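Local coordinates for protein interpain A (Prevotella intermedia, PDB 3BB7) that is probably a cysteine protease of the peptidase C10 family, captured here as a zymogen in which the catalytic region still carries its N-terminal propeptide, at residues 265-270 and 308-313; 52-57 and 282-287. The protein carries 1 engineered substitution. One frame throughout, in Å; residues are numbered along the deposited sequence.

How the contacts relate
From the N terminus, the chain first passes through residues 52-57 on helix 49-68, in the inhibitor-like propeptide region. It then runs through 265-270, 282-287 and 308-313 in the peptidase part. Contact 2 closes a very long loop of 224 intervening residues when 282-287 comes back to the helix. Contact 1 closes a shorter one, 37 residues between 265-270 and 308-313. Their segments alternate, so the two loops cross. Strands 267-274 and 280-283 are successive and adjacent in the main antiparallel sheet, where the backbones of Val-270 and Asn-283 pair. Together the contacts join the propeptide helix, the central sheet and the predicted active-site histidine.

Contact 1: residues 265-270 and 308-313; sequences AGHAFV and TAEQDM
His-267 and Glu-310 meet through a histidine-carboxylate hydrogen bond, NE2 of His-267 donating to OE1 of Glu-310 at 3.1 Å. The bond is moderately bent (152° at the hydrogen), and the imidazole reaches the anti side of the oxygen from outside the carboxylate plane. The backbone of Glu-310 also borders the ring, its O lying 2.9 Å from CE1 of His-267, at the edge and near the ring plane. Water 1 links the two residues a second way: it donates to Glu-310 O and accepts a weak bond from ND1 of His-267. Histidine suits this place because it offers nitrogens flanking CE1, NE2 for the carboxylate and ND1 for the water, and glutamate because its extended chain carries OE1 out to NE2 while its backbone O stays beside CE1.

Glu-310 sits at the centre of an inverse gamma turn; its carbonyl and its side chain both face the same ring. Next to it, Gln-311 braces the loop: its NE2 donates to Thr-308 O (2.7 Å), on a lone pair in the carbonyl plane, and its OE1 accepts from Tyr-253 and Arg-229. Trp-53 of the propeptide stacks on the imidazole. His-267 is the predicted proton acceptor, and its side chain lies about 6 Å from that of Ala-116, the engineered residue at the nucleophile position; ring packing by the propeptide is consistent with a latent zymogen site.

Strand 251-255 lies between strands 267-274 and 312-315 in the sheet. Small Ala-268 packs on helix 116-128, Met-313 reaches helix 234-246, and helix 49-68 supplies Trp-53.

Contact 2: residues 52-57 and 282-287; sequences KWWLKA and VNWGWN
The indole of Trp-284 has CG1 of Val-282 over the centre of one face, 3.4 Å above the plane, and its six-membered ring reaches out to Trp-54 on the helix. The foremost atom there is CH2 of Trp-284, 3.6 Å from CB and 3.8 Å from CG of Trp-54. The two indoles meet obliquely: the five-membered ring of Trp-54 and the six-membered ring of Trp-284 have planes at 56° and centroids 5.8 Å apart. The contact is therefore apolar, made by the root of one indole and the far rim of the other. Trp-53, one residue earlier, has CB of Ala-57 3.9 Å above one face, toward the rim.

Trp-54 leads its indole past Trp-284 through a chi1 of -179°, which sets CG opposite the main-chain nitrogen; CB and CG then face the CH2 rim while the outer ring runs on beyond it. Tryptophan suits both positions, since a broad ring fills the buried space while NE1 can still bond: Trp-54 NE1 donates to Lys-295 O, just beyond strand 292-294, and Trp-284 NE1 to Val-290 O. Tyr-294 packs edge-to-face with both indoles, and Phe-269 does so with Trp-284.

Where strand 280-283 ends, Asn-283 forms an Asx turn, OD1 accepting from the backbone N of Gly-285 (3.1 Å, in the carbonyl plane). Gly-285 takes a positive phi of 70°, a conformation easiest for a residue without a side chain, while Asp-291 holds the backbone N of Trp-284.

This Asn-Trp-Gly sequence, next to strand 267-274 that carries His-267, is reminiscent of the Asn-Ser-Trp segment of papain-like (clan CA) enzymes. The Trp-284 side chain lies about 7 Å from that of His-267, and the propeptide helix packs against it, as fits a propeptide docked beside the active site.

Contact 1: residues 265-270 and 308-313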
ATOM      1  N   ALA A 265       1.553 -11.236  -7.992  1.00 23.33           N
ATOM      2  CA  ALA A 265       0.266 -10.623  -7.634  1.00 20.55           C
ATOM      3  C   ALA A 265       0.331  -9.142  -7.304  1.00 19.44           C
ATOM      4  O   ALA A 265      -0.582  -8.602  -6.663  1.00 18.13           O
ATOM      5  CB  ALA A 265      -0.376 -11.364  -6.483  1.00 21.35           C
ATOM      6  N   GLY A 266       1.386  -8.477  -7.736  1.00 17.67           N
ATOM      7  CA  GLY A 266       1.492  -7.030  -7.553  1.00 18.64           C
ATOM      8  C   GLY A 266       1.918  -6.550  -6.192  1.00 18.15           C
ATOM      9  O   GLY A 266       2.388  -7.310  -5.333  1.00 20.19           O
ATOM     10  N   HIS A 267       1.799  -5.242  -6.020  1.00 15.69           N
ATOM     11  CA  HIS A 267       2.182  -4.598  -4.791  1.00 14.76           C
ATOM     12  C   HIS A 267       1.192  -3.473  -4.577  1.00 13.87           C
ATOM     13  O   HIS A 267       0.707  -2.841  -5.528  1.00 14.07           O
ATOM     14  CB  HIS A 267       3.610  -4.022  -4.885  1.00 14.50           C
ATOM     15  CG  HIS A 267       3.946  -3.461  -6.229  1.00 15.79           C
ATOM     16  ND1 HIS A 267       3.964  -2.109  -6.506  1.00 17.40           N
ATOM     17  CD2 HIS A 267       4.287  -4.086  -7.380  1.00 16.33           C
ATOM     18  CE1 HIS A 267       4.266  -1.930  -7.783  1.00 13.83           C
ATOM     19  NE2 HIS A 267       4.479  -3.116  -8.330  1.00 17.49           N
ATOM     20  N   ALA A 268       0.881  -3.195  -3.330  1.00 12.33           N
ATOM     21  CA  ALA A 268       0.047  -2.039  -3.017  1.00 11.46           C
ATOM     22  C   ALA A 268       0.202  -1.727  -1.554  1.00 11.63           C
ATOM     23  O   ALA A 268       0.520  -2.596  -0.743  1.00 11.78           O
ATOM     24  CB  ALA A 268      -1.452  -2.287  -3.384  1.00 11.24           C
ATOM     25  N   PHE A 269      -0.007  -0.463  -1.222  1.00 10.83           N
ATOM     26  CA  PHE A 269       0.245   0.011   0.108  1.00 10.95           C
ATOM     27  C   PHE A 269      -0.485   1.325   0.249  1.00 10.70           C
ATOM     28  O   PHE A 269      -1.109   1.809  -0.717  1.00 11.45           O
ATOM     29  CB  PHE A 269       1.762   0.140   0.383  1.00 11.48           C
ATOM     30  CG  PHE A 269       2.542   0.921  -0.664  1.00 11.20           C
ATOM     31  CD1 PHE A 269       2.702   2.317  -0.575  1.00 12.04           C
ATOM     32  CD2 PHE A 269       3.159   0.254  -1.715  1.00 14.22           C
ATOM     33  CE1 PHE A 269       3.463   3.017  -1.523  1.00 14.44           C
ATOM     34  CE2 PHE A 269       3.931   0.963  -2.663  1.00 15.53           C
ATOM     35  CZ  PHE A 269       4.053   2.327  -2.566  1.00 13.82           C
ATOM     36  N   VAL A 270      -0.410   1.899   1.443  1.00 10.70           N
ATOM     37  CA  VAL A 270      -1.038   3.189   1.702  1.00 11.12           C
ATOM     38  C   VAL A 270       0.037   4.238   1.978  1.00 11.05           C
ATOM     39  O   VAL A 270       0.963   3.988   2.781  1.00 12.34           O
ATOM     40  CB  VAL A 270      -2.049   3.144   2.882  1.00 10.64           C
ATOM     41  CG1 VAL A 270      -2.723   4.502   3.083  1.00 11.25           C
ATOM     42  CG2 VAL A 270      -3.060   2.035   2.630  1.00 13.07           C
ATOM     43  N   THR A 308       9.722   0.695 -11.886  1.00 17.63           N
ATOM     44  CA  THR A 308       9.188   2.034 -11.523  1.00 17.98           C
ATOM     45  C   THR A 308       7.956   2.435 -12.306  1.00 17.80           C
ATOM     46  O   THR A 308       7.223   3.354 -11.926  1.00 18.73           O
ATOM     47  CB  THR A 308      10.224   3.165 -11.663  1.00 18.52           C
ATOM     48  OG1 THR A 308      10.746   3.170 -13.002  1.00 18.58           O
ATOM     49  CG2 THR A 308      11.341   2.991 -10.689  1.00 18.80           C
ATOM     50  N   ALA A 309       7.721   1.752 -13.419  1.00 17.72           N
ATOM     51  CA  ALA A 309       6.534   2.022 -14.198  1.00 18.71           C
ATOM     52  C   ALA A 309       5.292   1.560 -13.430  1.00 18.18           C
ATOM     53  O   ALA A 309       4.183   2.024 -13.683  1.00 20.08           O
ATOM     54  CB  ALA A 309       6.635   1.307 -15.531  1.00 19.55           C
ATOM     55  N   GLU A 310       5.489   0.660 -12.470  1.00 16.60           N
ATOM     56  CA  GLU A 310       4.376   0.053 -11.709  1.00 17.19           C
ATOM     57  C   GLU A 310       3.962   0.937 -10.532  1.00 15.78           C
ATOM     58  O   GLU A 310       4.045   0.529  -9.354  1.00 16.43           O
ATOM     59  CB  GLU A 310       4.784  -1.357 -11.262  1.00 16.83           C
ATOM     60  CG  GLU A 310       5.261  -2.224 -12.449  1.00 19.55           C
ATOM     61  CD  GLU A 310       5.954  -3.497 -12.024  1.00 24.81           C
ATOM     62  OE1 GLU A 310       6.206  -3.684 -10.810  1.00 24.62           O
ATOM     63  OE2 GLU A 310       6.266  -4.321 -12.929  1.00 27.02           O
ATOM     64  N   GLN A 311       3.484   2.142 -10.856  1.00 15.76           N
ATOM     65  CA  GLN A 311       3.072   3.102  -9.826  1.00 13.78           C
ATOM     66  C   GLN A 311       1.791   3.789 -10.232  1.00 13.89           C
ATOM     67  O   GLN A 311       1.779   4.627 -11.137  1.00 15.19           O
ATOM     68  CB  GLN A 311       4.142   4.165  -9.584  1.00 13.72           C
ATOM     69  CG  GLN A 311       5.416   3.638  -8.960  1.00 14.13           C
ATOM     70  CD  GLN A 311       6.418   4.751  -8.759  1.00 12.79           C
ATOM     71  OE1 GLN A 311       6.296   5.564  -7.822  1.00 13.26           O
ATOM     72  NE2 GLN A 311       7.423   4.798  -9.623  1.00 13.66           N
ATOM     73  N   ASP A 312       0.719   3.363  -9.582  1.00 13.86           N
ATOM     74  CA  ASP A 312      -0.610   3.886  -9.789  1.00 14.69           C
ATOM     75  C   ASP A 312      -1.091   4.382  -8.437  1.00 14.36           C
ATOM     76  O   ASP A 312      -0.605   3.929  -7.389  1.00 14.94           O
ATOM     77  CB  ASP A 312      -1.572   2.774 -10.235  1.00 16.09           C
ATOM     78  CG  ASP A 312      -1.064   1.987 -11.428  1.00 20.05           C
ATOM     79  OD1 ASP A 312      -1.224   0.742 -11.428  1.00 24.37           O
ATOM     80  OD2 ASP A 312      -0.497   2.599 -12.354  1.00 21.17           O
ATOM     81  N   MET A 313      -2.041   5.306  -8.431  1.00 12.33           N
ATOM     82  CA  MET A 313      -2.681   5.675  -7.173  1.00 13.58           C
ATOM     83  C   MET A 313      -4.170   5.740  -7.383  1.00 13.05           C
ATOM     84  O   MET A 313      -4.655   6.031  -8.485  1.00 12.95           O
ATOM     85  CB  MET A 313      -2.114   6.980  -6.583  1.00 16.61           C
ATOM     86  CG  MET A 313      -2.670   8.263  -7.109  1.00 19.38           C
ATOM     87  SD  MET A 313      -2.364   9.786  -6.128  1.00 15.14           S
ATOM     88  CE  MET A 313      -0.583   9.921  -6.308  1.00 15.68           C
TER
HETATM   89  O   HOH W   1       3.942   1.109  -6.504  1.00 21.80           O

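Contact 2: residues 52-57 and 282-287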
ATOM      1  N   LYS A  52       9.408  -5.444  -0.897  1.00 12.85           N
ATOM      2  CA  LYS A  52      10.305  -6.068  -1.871  1.00 14.55           C
ATOM      3  C   LYS A  52      10.301  -5.319  -3.205  1.00 12.89           C
ATOM      4  O   LYS A  52      11.376  -5.097  -3.795  1.00 13.69           O
ATOM      5  CB  LYS A  52       9.931  -7.541  -2.061  1.00 15.18           C
ATOM      6  CG  LYS A  52      10.418  -8.390  -0.919  1.00 20.26           C
ATOM      7  CD  LYS A  52      10.120  -9.878  -1.164  1.00 26.51           C
ATOM      8  CE  LYS A  52      11.014 -10.770  -0.309  1.00 31.22           C
ATOM      9  NZ  LYS A  52      11.154 -10.226   1.080  1.00 34.18           N
ATOM     10  N   TRP A  53       9.114  -4.902  -3.665  1.00 12.17           N
ATOM     11  CA  TRP A  53       9.007  -4.094  -4.882  1.00 12.41           C
ATOM     12  C   TRP A  53       9.813  -2.802  -4.731  1.00 12.75           C
ATOM     13  O   TRP A  53      10.605  -2.442  -5.619  1.00 12.05           O
ATOM     14  CB  TRP A  53       7.547  -3.755  -5.232  1.00 12.97           C
ATOM     15  CG  TRP A  53       7.501  -2.687  -6.271  1.00 12.97           C
ATOM     16  CD1 TRP A  53       7.691  -2.833  -7.637  1.00 14.04           C
ATOM     17  CD2 TRP A  53       7.350  -1.283  -6.042  1.00 13.44           C
ATOM     18  NE1 TRP A  53       7.597  -1.606  -8.259  1.00 15.06           N
ATOM     19  CE2 TRP A  53       7.420  -0.635  -7.304  1.00 13.13           C
ATOM     20  CE3 TRP A  53       7.142  -0.514  -4.892  1.00 12.27           C
ATOM     21  CZ2 TRP A  53       7.339   0.762  -7.437  1.00 13.35           C
ATOM     22  CZ3 TRP A  53       7.043   0.881  -5.015  1.00 13.49           C
ATOM     23  CH2 TRP A  53       7.140   1.504  -6.288  1.00 13.97           C
ATOM     24  N   TRP A  54       9.617  -2.119  -3.609  1.00 12.06           N
ATOM     25  CA  TRP A  54      10.254  -0.829  -3.386  1.00 11.08           C
ATOM     26  C   TRP A  54      11.788  -0.984  -3.460  1.00 11.35           C
ATOM     27  O   TRP A  54      12.469  -0.171  -4.086  1.00 11.28           O
ATOM     28  CB  TRP A  54       9.820  -0.248  -2.038  1.00 10.54           C
ATOM     29  CG  TRP A  54      10.445   1.089  -1.778  1.00  9.87           C
ATOM     30  CD1 TRP A  54      10.030   2.314  -2.259  1.00 11.73           C
ATOM     31  CD2 TRP A  54      11.597   1.341  -0.963  1.00  9.87           C
ATOM     32  NE1 TRP A  54      10.884   3.307  -1.815  1.00 10.12           N
ATOM     33  CE2 TRP A  54      11.837   2.741  -0.995  1.00  9.64           C
ATOM     34  CE3 TRP A  54      12.442   0.516  -0.202  1.00 11.96           C
ATOM     35  CZ2 TRP A  54      12.927   3.321  -0.348  1.00  9.50           C
ATOM     36  CZ3 TRP A  54      13.512   1.099   0.465  1.00 10.98           C
ATOM     37  CH2 TRP A  54      13.735   2.490   0.393  1.00 10.99           C
ATOM     38  N   LEU A  55      12.336  -2.021  -2.840  1.00 11.57           N
ATOM     39  CA  LEU A  55      13.778  -2.250  -2.908  1.00 11.79           C
ATOM     40  C   LEU A  55      14.247  -2.475  -4.350  1.00 11.73           C
ATOM     41  O   LEU A  55      15.315  -1.980  -4.750  1.00 11.34           O
ATOM     42  CB  LEU A  55      14.184  -3.442  -2.038  1.00 11.77           C
ATOM     43  CG  LEU A  55      14.069  -3.241  -0.521  1.00 12.45           C
ATOM     44  CD1 LEU A  55      14.343  -4.582   0.192  1.00 13.23           C
ATOM     45  CD2 LEU A  55      15.015  -2.169   0.010  1.00 12.16           C
ATOM     46  N   LYS A  56      13.483  -3.246  -5.114  1.00 12.43           N
ATOM     47  CA  LYS A  56      13.838  -3.497  -6.532  1.00 13.59           C
ATOM     48  C   LYS A  56      13.794  -2.201  -7.363  1.00 12.39           C
ATOM     49  O   LYS A  56      14.693  -1.935  -8.175  1.00 12.38           O
ATOM     50  CB  LYS A  56      12.913  -4.568  -7.122  1.00 14.96           C
ATOM     51  CG  LYS A  56      13.171  -5.971  -6.542  1.00 19.49           C
ATOM     52  CD  LYS A  56      12.425  -7.047  -7.313  1.00 25.56           C
ATOM     53  CE  LYS A  56      13.078  -8.417  -7.103  1.00 29.55           C
ATOM     54  NZ  LYS A  56      12.620  -9.457  -8.096  1.00 31.94           N
ATOM     55  N   ALA A  57      12.771  -1.386  -7.128  1.00 12.10           N
ATOM     56  CA  ALA A  57      12.619  -0.083  -7.786  1.00 10.98           C
ATOM     57  C   ALA A  57      13.767   0.885  -7.404  1.00 11.38           C
ATOM     58  O   ALA A  57      14.324   1.567  -8.275  1.00 11.29           O
ATOM     59  CB  ALA A  57      11.268   0.517  -7.408  1.00 11.52           C
ATOM     60  N   VAL A 282       4.581   5.195   4.820  1.00 10.17           N
ATOM     61  CA  VAL A 282       4.056   4.035   4.100  1.00 10.93           C
ATOM     62  C   VAL A 282       3.577   2.957   5.078  1.00 10.67           C
ATOM     63  O   VAL A 282       4.291   2.594   6.033  1.00 10.90           O
ATOM     64  CB  VAL A 282       5.118   3.415   3.198  1.00 10.68           C
ATOM     65  CG1 VAL A 282       4.582   2.182   2.462  1.00 11.65           C
ATOM     66  CG2 VAL A 282       5.661   4.434   2.175  1.00 11.34           C
ATOM     67  N   ASN A 283       2.356   2.487   4.815  1.00 10.99           N
ATOM     68  CA  ASN A 283       1.806   1.311   5.470  1.00 10.29           C
ATOM     69  C   ASN A 283       1.736   0.216   4.427  1.00 10.10           C
ATOM     70  O   ASN A 283       0.917   0.276   3.536  1.00 10.74           O
ATOM     71  CB  ASN A 283       0.436   1.637   6.057  1.00 10.84           C
ATOM     72  CG  ASN A 283      -0.116   0.500   6.905  1.00 10.34           C
ATOM     73  OD1 ASN A 283      -0.097  -0.654   6.482  1.00 11.63           O
ATOM     74  ND2 ASN A 283      -0.566   0.824   8.128  1.00 12.55           N
ATOM     75  N   TRP A 284       2.639  -0.753   4.508  1.00 10.79           N
ATOM     76  CA  TRP A 284       2.773  -1.764   3.456  1.00 11.03           C
ATOM     77  C   TRP A 284       1.663  -2.806   3.477  1.00 10.51           C
ATOM     78  O   TRP A 284       1.582  -3.603   2.543  1.00 12.27           O
ATOM     79  CB  TRP A 284       4.098  -2.530   3.583  1.00 10.82           C
ATOM     80  CG  TRP A 284       5.330  -1.660   3.559  1.00  9.98           C
ATOM     81  CD1 TRP A 284       6.104  -1.308   4.636  1.00 10.05           C
ATOM     82  CD2 TRP A 284       5.937  -1.054   2.406  1.00  9.08           C
ATOM     83  NE1 TRP A 284       7.164  -0.525   4.221  1.00 10.55           N
ATOM     84  CE2 TRP A 284       7.070  -0.331   2.867  1.00 10.68           C
ATOM     85  CE3 TRP A 284       5.606  -1.009   1.033  1.00 10.42           C
ATOM     86  CZ2 TRP A 284       7.890   0.395   2.018  1.00 11.25           C
ATOM     87  CZ3 TRP A 284       6.455  -0.250   0.174  1.00 10.62           C
ATOM     88  CH2 TRP A 284       7.570   0.429   0.686  1.00 10.62           C
ATOM     89  N   GLY A 285       0.860  -2.839   4.531  1.00 10.35           N
ATOM     90  CA  GLY A 285      -0.225  -3.823   4.647  1.00 11.41           C
ATOM     91  C   GLY A 285       0.331  -5.225   4.863  1.00 10.85           C
ATOM     92  O   GLY A 285      -0.234  -6.196   4.392  1.00 11.11           O
ATOM     93  N   TRP A 286       1.437  -5.324   5.607  1.00 10.32           N
ATOM     94  CA  TRP A 286       2.038  -6.619   5.905  1.00 10.39           C
ATOM     95  C   TRP A 286       2.245  -6.729   7.397  1.00 10.08           C
ATOM     96  O   TRP A 286       3.359  -6.940   7.876  1.00 10.65           O
ATOM     97  CB  TRP A 286       3.313  -6.878   5.108  1.00 10.76           C
ATOM     98  CG  TRP A 286       3.609  -8.356   4.988  1.00 11.33           C
ATOM     99  CD1 TRP A 286       4.501  -9.079   5.735  1.00 13.08           C
ATOM    100  CD2 TRP A 286       2.987  -9.297   4.078  1.00 11.40           C
ATOM    101  NE1 TRP A 286       4.480 -10.387   5.346  1.00 13.84           N
ATOM    102  CE2 TRP A 286       3.552 -10.558   4.344  1.00 10.90           C
ATOM    103  CE3 TRP A 286       1.998  -9.190   3.082  1.00 12.12           C
ATOM    104  CZ2 TRP A 286       3.192 -11.711   3.617  1.00 13.45           C
ATOM    105  CZ3 TRP A 286       1.637 -10.339   2.349  1.00 12.36           C
ATOM    106  CH2 TRP A 286       2.236 -11.580   2.627  1.00 12.81           C
ATOM    107  N   ASN A 287       1.148  -6.543   8.133  1.00 10.52           N
ATOM    108  CA  ASN A 287       1.115  -6.702   9.595  1.00 10.14           C
ATOM    109  C   ASN A 287       2.033  -5.735  10.316  1.00 10.74           C
ATOM    110  O   ASN A 287       2.520  -6.041  11.431  1.00 13.04           O
ATOM    111  CB  ASN A 287       1.428  -8.163   9.984  1.00 10.65           C
ATOM    112  CG  ASN A 287       0.652  -9.122   9.127  1.00 11.76           C
ATOM    113  OD1 ASN A 287      -0.574  -9.138   9.187  1.00 12.48           O
ATOM    114  ND2 ASN A 287       1.344  -9.823   8.232  1.00 13.79           N
TER